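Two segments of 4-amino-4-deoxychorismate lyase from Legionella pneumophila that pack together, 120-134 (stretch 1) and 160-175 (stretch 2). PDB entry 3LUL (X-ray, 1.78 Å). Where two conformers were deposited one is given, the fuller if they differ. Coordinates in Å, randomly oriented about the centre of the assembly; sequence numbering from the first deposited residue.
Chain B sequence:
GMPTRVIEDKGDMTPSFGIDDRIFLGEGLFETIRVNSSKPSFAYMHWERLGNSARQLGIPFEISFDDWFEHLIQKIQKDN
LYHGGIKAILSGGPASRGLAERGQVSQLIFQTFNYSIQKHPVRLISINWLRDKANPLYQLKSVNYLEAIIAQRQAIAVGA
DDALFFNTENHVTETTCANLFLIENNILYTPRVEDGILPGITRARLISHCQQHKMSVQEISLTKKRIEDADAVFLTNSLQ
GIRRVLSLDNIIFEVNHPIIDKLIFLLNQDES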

# COMPACT_ATOMS: atom_id res chain seq x y z
N HIS B 120 -12.14 -22.52 15.11
CA HIS B 120 -12.86 -21.61 16.01
C HIS B 120 -13.50 -20.44 15.23
O HIS B 120 -12.89 -19.88 14.32
N PRO B 121 -14.77 -20.07 15.56
CA PRO B 121 -15.36 -18.95 14.82
C PRO B 121 -14.69 -17.62 15.11
O PRO B 121 -14.16 -17.43 16.20
N VAL B 122 -14.71 -16.73 14.12
CA VAL B 122 -13.94 -15.48 14.19
C VAL B 122 -14.76 -14.34 14.78
O VAL B 122 -15.96 -14.25 14.56
N ARG B 123 -14.07 -13.47 15.52
CA ARG B 123 -14.64 -12.23 16.04
C ARG B 123 -14.14 -11.05 15.20
O ARG B 123 -12.93 -10.88 15.00
N LEU B 124 -15.08 -10.23 14.71
CA LEU B 124 -14.79 -9.07 13.85
C LEU B 124 -15.11 -7.76 14.54
O LEU B 124 -16.00 -7.71 15.38
N ILE B 125 -14.36 -6.72 14.17
CA ILE B 125 -14.69 -5.34 14.50
C ILE B 125 -14.77 -4.54 13.22
O ILE B 125 -14.08 -4.85 12.24
N SER B 126 -15.62 -3.52 13.21
CA SER B 126 -15.76 -2.66 12.04
C SER B 126 -14.69 -1.58 12.11
O SER B 126 -14.51 -0.97 13.14
N ILE B 127 -14.04 -1.30 11.00
CA ILE B 127 -13.05 -0.24 10.93
C ILE B 127 -13.74 1.11 10.66
O ILE B 127 -14.69 1.19 9.88
N ASN B 128 -13.21 2.17 11.26
CA ASN B 128 -13.84 3.50 11.21
C ASN B 128 -13.53 4.26 9.91
O ASN B 128 -14.35 5.03 9.43
N TRP B 129 -12.35 4.09 9.37
CA TRP B 129 -12.05 4.75 8.10
C TRP B 129 -12.72 3.99 6.93
O TRP B 129 -12.88 2.74 6.97
N LEU B 130 -13.13 4.76 5.90
CA LEU B 130 -13.85 4.21 4.74
C LEU B 130 -12.99 4.18 3.48
O LEU B 130 -12.07 4.97 3.34
N ARG B 131 -13.35 3.28 2.56
CA ARG B 131 -12.68 3.13 1.27
C ARG B 131 -13.57 3.62 0.14
O ARG B 131 -14.75 3.33 0.11
N ASP B 132 -12.99 4.35 -0.80
CA ASP B 132 -13.70 4.70 -2.03
C ASP B 132 -13.72 3.48 -2.92
O ASP B 132 -12.69 2.94 -3.29
N LYS B 133 -14.91 3.03 -3.31
CA LYS B 133 -15.04 1.90 -4.22
C LYS B 133 -14.33 2.16 -5.58
O LYS B 133 -13.99 1.22 -6.31
N ALA B 134 -14.05 3.43 -5.89
CA ALA B 134 -13.35 3.82 -7.13
C ALA B 134 -11.82 3.73 -7.04
O ALA B 134 -11.13 3.94 -8.03
N ALA B 160 -10.67 -8.87 19.42
CA ALA B 160 -11.24 -9.49 18.22
C ALA B 160 -10.16 -10.22 17.42
O ALA B 160 -8.99 -10.22 17.82
N ASP B 161 -10.54 -10.80 16.30
CA ASP B 161 -9.62 -11.55 15.45
C ASP B 161 -9.27 -10.85 14.14
O ASP B 161 -8.15 -11.02 13.64
N ASP B 162 -10.21 -10.12 13.56
CA ASP B 162 -10.01 -9.57 12.21
C ASP B 162 -10.89 -8.34 12.13
O ASP B 162 -11.71 -8.08 13.04
N ALA B 163 -10.69 -7.55 11.07
CA ALA B 163 -11.34 -6.27 10.86
C ALA B 163 -12.14 -6.32 9.57
O ALA B 163 -11.71 -6.96 8.60
N LEU B 164 -13.28 -5.64 9.57
CA LEU B 164 -14.20 -5.52 8.47
C LEU B 164 -14.25 -4.07 7.97
O LEU B 164 -14.46 -3.12 8.76
N PHE B 165 -14.03 -3.90 6.68
CA PHE B 165 -14.06 -2.60 6.02
C PHE B 165 -15.39 -2.30 5.31
O PHE B 165 -16.06 -3.20 4.76
N PHE B 166 -15.69 -1.01 5.31
CA PHE B 166 -16.81 -0.41 4.63
C PHE B 166 -16.34 0.64 3.59
O PHE B 166 -15.24 1.24 3.72
N ASN B 167 -17.15 0.83 2.55
CA ASN B 167 -16.87 1.85 1.55
C ASN B 167 -17.52 3.18 1.96
O ASN B 167 -18.21 3.25 2.99
N THR B 168 -17.26 4.22 1.18
CA THR B 168 -17.77 5.56 1.48
C THR B 168 -19.28 5.73 1.22
O THR B 168 -19.85 6.78 1.55
N GLU B 169 -19.94 4.68 0.72
CA GLU B 169 -21.40 4.63 0.65
C GLU B 169 -21.96 3.83 1.84
O GLU B 169 -23.13 3.50 1.83
N ASN B 170 -21.12 3.55 2.84
CA ASN B 170 -21.46 2.76 4.03
C ASN B 170 -21.92 1.35 3.72
O ASN B 170 -22.73 0.78 4.45
N HIS B 171 -21.36 0.77 2.67
CA HIS B 171 -21.64 -0.63 2.34
C HIS B 171 -20.42 -1.47 2.69
O HIS B 171 -19.27 -1.04 2.51
N VAL B 172 -20.68 -2.66 3.24
CA VAL B 172 -19.66 -3.66 3.58
C VAL B 172 -18.84 -4.05 2.36
O VAL B 172 -19.40 -4.23 1.28
N THR B 173 -17.54 -4.21 2.50
CA THR B 173 -16.69 -4.75 1.43
C THR B 173 -16.17 -6.15 1.83
O THR B 173 -16.75 -7.16 1.45
N GLU B 174 -15.12 -6.18 2.64
CA GLU B 174 -14.41 -7.43 2.95
C GLU B 174 -13.61 -7.24 4.21
O GLU B 174 -13.57 -6.13 4.74
N THR B 175 -12.97 -8.30 4.69
CA THR B 175 -12.03 -8.17 5.79
C THR B 175 -10.58 -7.92 5.31
O THR B 175 -10.35 -7.57 4.15

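The two stretches run side by side as parallel strands, and their packing centres on Ile-127 and Phe-165. Ile-127 points toward stretch 2 with both chi angles in the m well, which brings its CG1 to 3.5 Å from Ala-163 CB and its CG2 to 4.0 Å from Phe-165 CD1. Ala-163, whose side chain lies on the same face of the sheet as that of Ile-125, meets Ile-127 directly. On that face Ile-125, p at chi1, also sets its CG2 3.9 Å from Ala-160 CB. Phe-165 (chi1 m) is shared by three residues of stretch 1: besides Ile-127, Trp-129 reaches its edge, with NE1 4.0 Å from CE1, and Arg-131 covers one face. The extended Arg-131 side chain, m at chi1 and t at chi2 and chi3, lays its guanidinium flat on the ring, the planes 13° apart and CZ 3.5 Å from the ring centroid, a cation-pi arrangement.

The face carrying Leu-124, Ser-126, Asp-162 and Leu-164 mixes apolar and polar side chains. Leu-124 (m, t) brings CD2 to 3.6 Å from Asp-162 CB and 4.2 Å from Thr-175 CG2, while Ser-126 OG lies 3.5 Å from Phe-166 CE1. Farther along, Leu-130 (m, t) packs its CD2 3.9 Å from Phe-166 CB and its CB 3.7 Å from Thr-168 CG2.

Polar groups and waters line the buried side of the contact before its ends are reached. At its edge the Arg-131 guanidinium forms a long salt bridge, NH1 to Glu-174 OE2 at 3.6 Å. Water 4 reinforces it, accepting from Arg-131 NH1 and Thr-173 OG1 and donating to Glu-174 OE2; water 3 accepts from Arg-131 NH1 and donates to Thr-175 O. Where the chain turns its corner at Asn-128 and Trp-129, water 2 fills the break in direct pairing, donating to Ile-127 O and Trp-129 O and accepting from Phe-166 N.

At one end Asp-161 (chi1 m) points toward stretch 1, and its OD2 accepts a hydrogen bond from Arg-123 N at 2.7 Å. The same carboxylate oxygen receives a hydrogen bond from water 1, which also donates to Pro-121 O and lies 2.6 Å from His-120 ND1. At the other end Lys-133, p at chi1 and t beyond, extends its amine to Glu-169, where NZ and OE2 form a 2.5 Å salt bridge. Glu-169 sits in the type I turn from Asn-167 to Asn-170, which Asn-167 (chi1 p) braces by accepting at OD1 from the backbone N atoms of Glu-169 and His-171. Nearby, water 5 links Lys-133 N to Thr-168 OG1.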

# COMPACT_ATOMS: atom_id res chain seq x y z
CB HIS B 120 -11.95 -21.13 17.17
CG HIS B 120 -10.74 -20.34 16.76
ND1 HIS B 120 -10.54 -19.04 17.15
CD2 HIS B 120 -9.64 -20.69 16.04
CE1 HIS B 120 -9.39 -18.60 16.67
NE2 HIS B 120 -8.83 -19.58 15.99
CB PRO B 121 -16.80 -18.93 15.30
CG PRO B 121 -17.04 -20.30 15.78
CD PRO B 121 -15.77 -20.70 16.43
CB VAL B 122 -13.39 -15.05 12.82
CG1 VAL B 122 -12.38 -16.06 12.34
CG2 VAL B 122 -14.49 -14.91 11.81
CB ARG B 123 -14.27 -12.05 17.51
CG ARG B 123 -14.91 -13.05 18.47
CD ARG B 123 -14.82 -12.53 19.90
NE ARG B 123 -15.47 -13.39 20.89
CZ ARG B 123 -16.75 -13.29 21.23
NH1 ARG B 123 -17.54 -12.42 20.63
NH2 ARG B 123 -17.25 -14.10 22.16
CB LEU B 124 -15.63 -9.13 12.58
CG LEU B 124 -15.45 -10.36 11.70
CD1 LEU B 124 -16.35 -10.29 10.46
CD2 LEU B 124 -13.98 -10.49 11.27
CB ILE B 125 -13.72 -4.66 15.53
CG1 ILE B 125 -12.26 -4.78 15.13
CG2 ILE B 125 -13.97 -5.22 16.99
CD1 ILE B 125 -11.51 -3.47 15.01
CB SER B 126 -17.13 -1.96 12.07
OG SER B 126 -18.20 -2.86 11.92
CB ILE B 127 -12.03 -0.62 9.83
CG1 ILE B 127 -11.15 -1.80 10.32
CG2 ILE B 127 -11.20 0.56 9.38
CD1 ILE B 127 -10.14 -1.51 11.41
CB ASN B 128 -13.46 4.37 12.42
CG ASN B 128 -11.99 4.70 12.46
OD1 ASN B 128 -11.14 3.81 12.43
ND2 ASN B 128 -11.68 6.00 12.54
CB TRP B 129 -10.55 4.95 7.91
CG TRP B 129 -9.74 3.72 7.65
CD1 TRP B 129 -9.56 3.09 6.46
CD2 TRP B 129 -8.92 3.01 8.60
NE1 TRP B 129 -8.73 2.03 6.62
CE2 TRP B 129 -8.30 1.98 7.92
CE3 TRP B 129 -8.66 3.17 9.96
CZ2 TRP B 129 -7.44 1.06 8.55
CZ3 TRP B 129 -7.77 2.24 10.59
CH2 TRP B 129 -7.20 1.22 9.88
CB LEU B 130 -15.12 5.01 4.51
CG LEU B 130 -16.07 5.15 5.74
CD1 LEU B 130 -17.31 6.03 5.37
CD2 LEU B 130 -16.52 3.83 6.33
CB ARG B 131 -12.32 1.66 1.00
CG ARG B 131 -11.33 1.10 1.95
CD ARG B 131 -11.17 -0.43 1.84
NE ARG B 131 -10.03 -0.84 2.67
CZ ARG B 131 -9.62 -2.11 2.76
NH1 ARG B 131 -10.26 -3.06 2.11
NH2 ARG B 131 -8.56 -2.41 3.50
CB ASP B 132 -13.00 5.86 -2.76
CG ASP B 132 -13.87 6.51 -3.81
OD1 ASP B 132 -14.75 5.83 -4.36
OD2 ASP B 132 -13.68 7.71 -4.09
CB LYS B 133 -16.54 1.60 -4.44
CG LYS B 133 -17.26 2.61 -5.32
CD LYS B 133 -18.76 2.30 -5.41
CE LYS B 133 -19.42 3.16 -6.47
NZ LYS B 133 -20.89 3.23 -6.22
CB ALA B 134 -13.78 5.23 -7.57
CB ALA B 160 -11.90 -8.45 17.37
CB ASP B 161 -10.22 -12.92 15.13
CG ASP B 161 -10.51 -13.72 16.40
OD1 ASP B 161 -9.56 -13.90 17.19
OD2 ASP B 161 -11.66 -14.09 16.62
CB ASP B 162 -10.36 -10.65 11.17
CG ASP B 162 -9.82 -10.36 9.75
OD1 ASP B 162 -9.20 -9.29 9.50
OD2 ASP B 162 -10.07 -11.24 8.88
CB ALA B 163 -10.29 -5.18 10.74
CB LEU B 164 -15.59 -5.96 8.90
CG LEU B 164 -16.65 -6.05 7.83
CD1 LEU B 164 -16.35 -7.16 6.79
CD2 LEU B 164 -18.02 -6.32 8.53
CB PHE B 165 -12.94 -2.47 5.00
CG PHE B 165 -11.58 -2.73 5.57
CD1 PHE B 165 -10.85 -1.71 6.16
CD2 PHE B 165 -11.03 -3.99 5.53
CE1 PHE B 165 -9.57 -1.92 6.68
CE2 PHE B 165 -9.74 -4.23 6.07
CZ PHE B 165 -9.02 -3.19 6.66
CB PHE B 166 -17.73 0.22 5.65
CG PHE B 166 -18.42 -0.79 6.55
CD1 PHE B 166 -17.74 -1.40 7.59
CD2 PHE B 166 -19.75 -1.14 6.34
CE1 PHE B 166 -18.38 -2.38 8.41
CE2 PHE B 166 -20.38 -2.09 7.16
CZ PHE B 166 -19.69 -2.69 8.18
CB ASN B 167 -17.20 1.41 0.10
CG ASN B 167 -18.67 1.21 -0.18
OD1 ASN B 167 -19.53 1.78 0.49
ND2 ASN B 167 -18.97 0.42 -1.22
CB THR B 168 -16.94 6.66 0.72
OG1 THR B 168 -17.01 6.41 -0.68
CG2 THR B 168 -15.46 6.66 1.18
CB GLU B 169 -21.84 4.02 -0.69
CG GLU B 169 -21.41 4.88 -1.90
CD GLU B 169 -21.56 4.17 -3.25
OE1 GLU B 169 -21.86 2.96 -3.28
OE2 GLU B 169 -21.37 4.82 -4.30
CB ASN B 170 -22.45 3.49 4.91
CG ASN B 170 -21.95 4.84 5.31
OD1 ASN B 170 -22.52 5.85 4.93
ND2 ASN B 170 -20.87 4.87 6.08
CB HIS B 171 -22.03 -0.79 0.88
CG HIS B 171 -23.30 -0.10 0.51
ND1 HIS B 171 -23.45 0.61 -0.66
CD2 HIS B 171 -24.48 0.01 1.17
CE1 HIS B 171 -24.67 1.12 -0.72
NE2 HIS B 171 -25.32 0.77 0.38
CB VAL B 172 -20.33 -4.97 4.09
CG1 VAL B 172 -19.27 -5.97 4.60
CG2 VAL B 172 -21.36 -4.69 5.17
CB THR B 173 -15.59 -3.77 0.98
OG1 THR B 173 -14.67 -3.47 2.06
CG2 THR B 173 -16.25 -2.51 0.49
CB GLU B 174 -13.47 -7.76 1.78
CG GLU B 174 -12.45 -6.68 1.57
CD GLU B 174 -11.74 -6.76 0.23
OE1 GLU B 174 -12.00 -7.71 -0.53
OE2 GLU B 174 -10.89 -5.89 -0.00
CB THR B 175 -12.07 -9.43 6.74
OG1 THR B 175 -11.45 -10.55 6.11
CG2 THR B 175 -13.53 -9.74 7.18
O HOH W 1 -11.73 -16.71 17.38
O HOH W 2 -14.14 0.54 7.20
O HOH W 3 -8.83 -5.46 2.99
O HOH W 4 -12.51 -3.12 0.30
O HOH W 5 -17.41 4.11 -2.29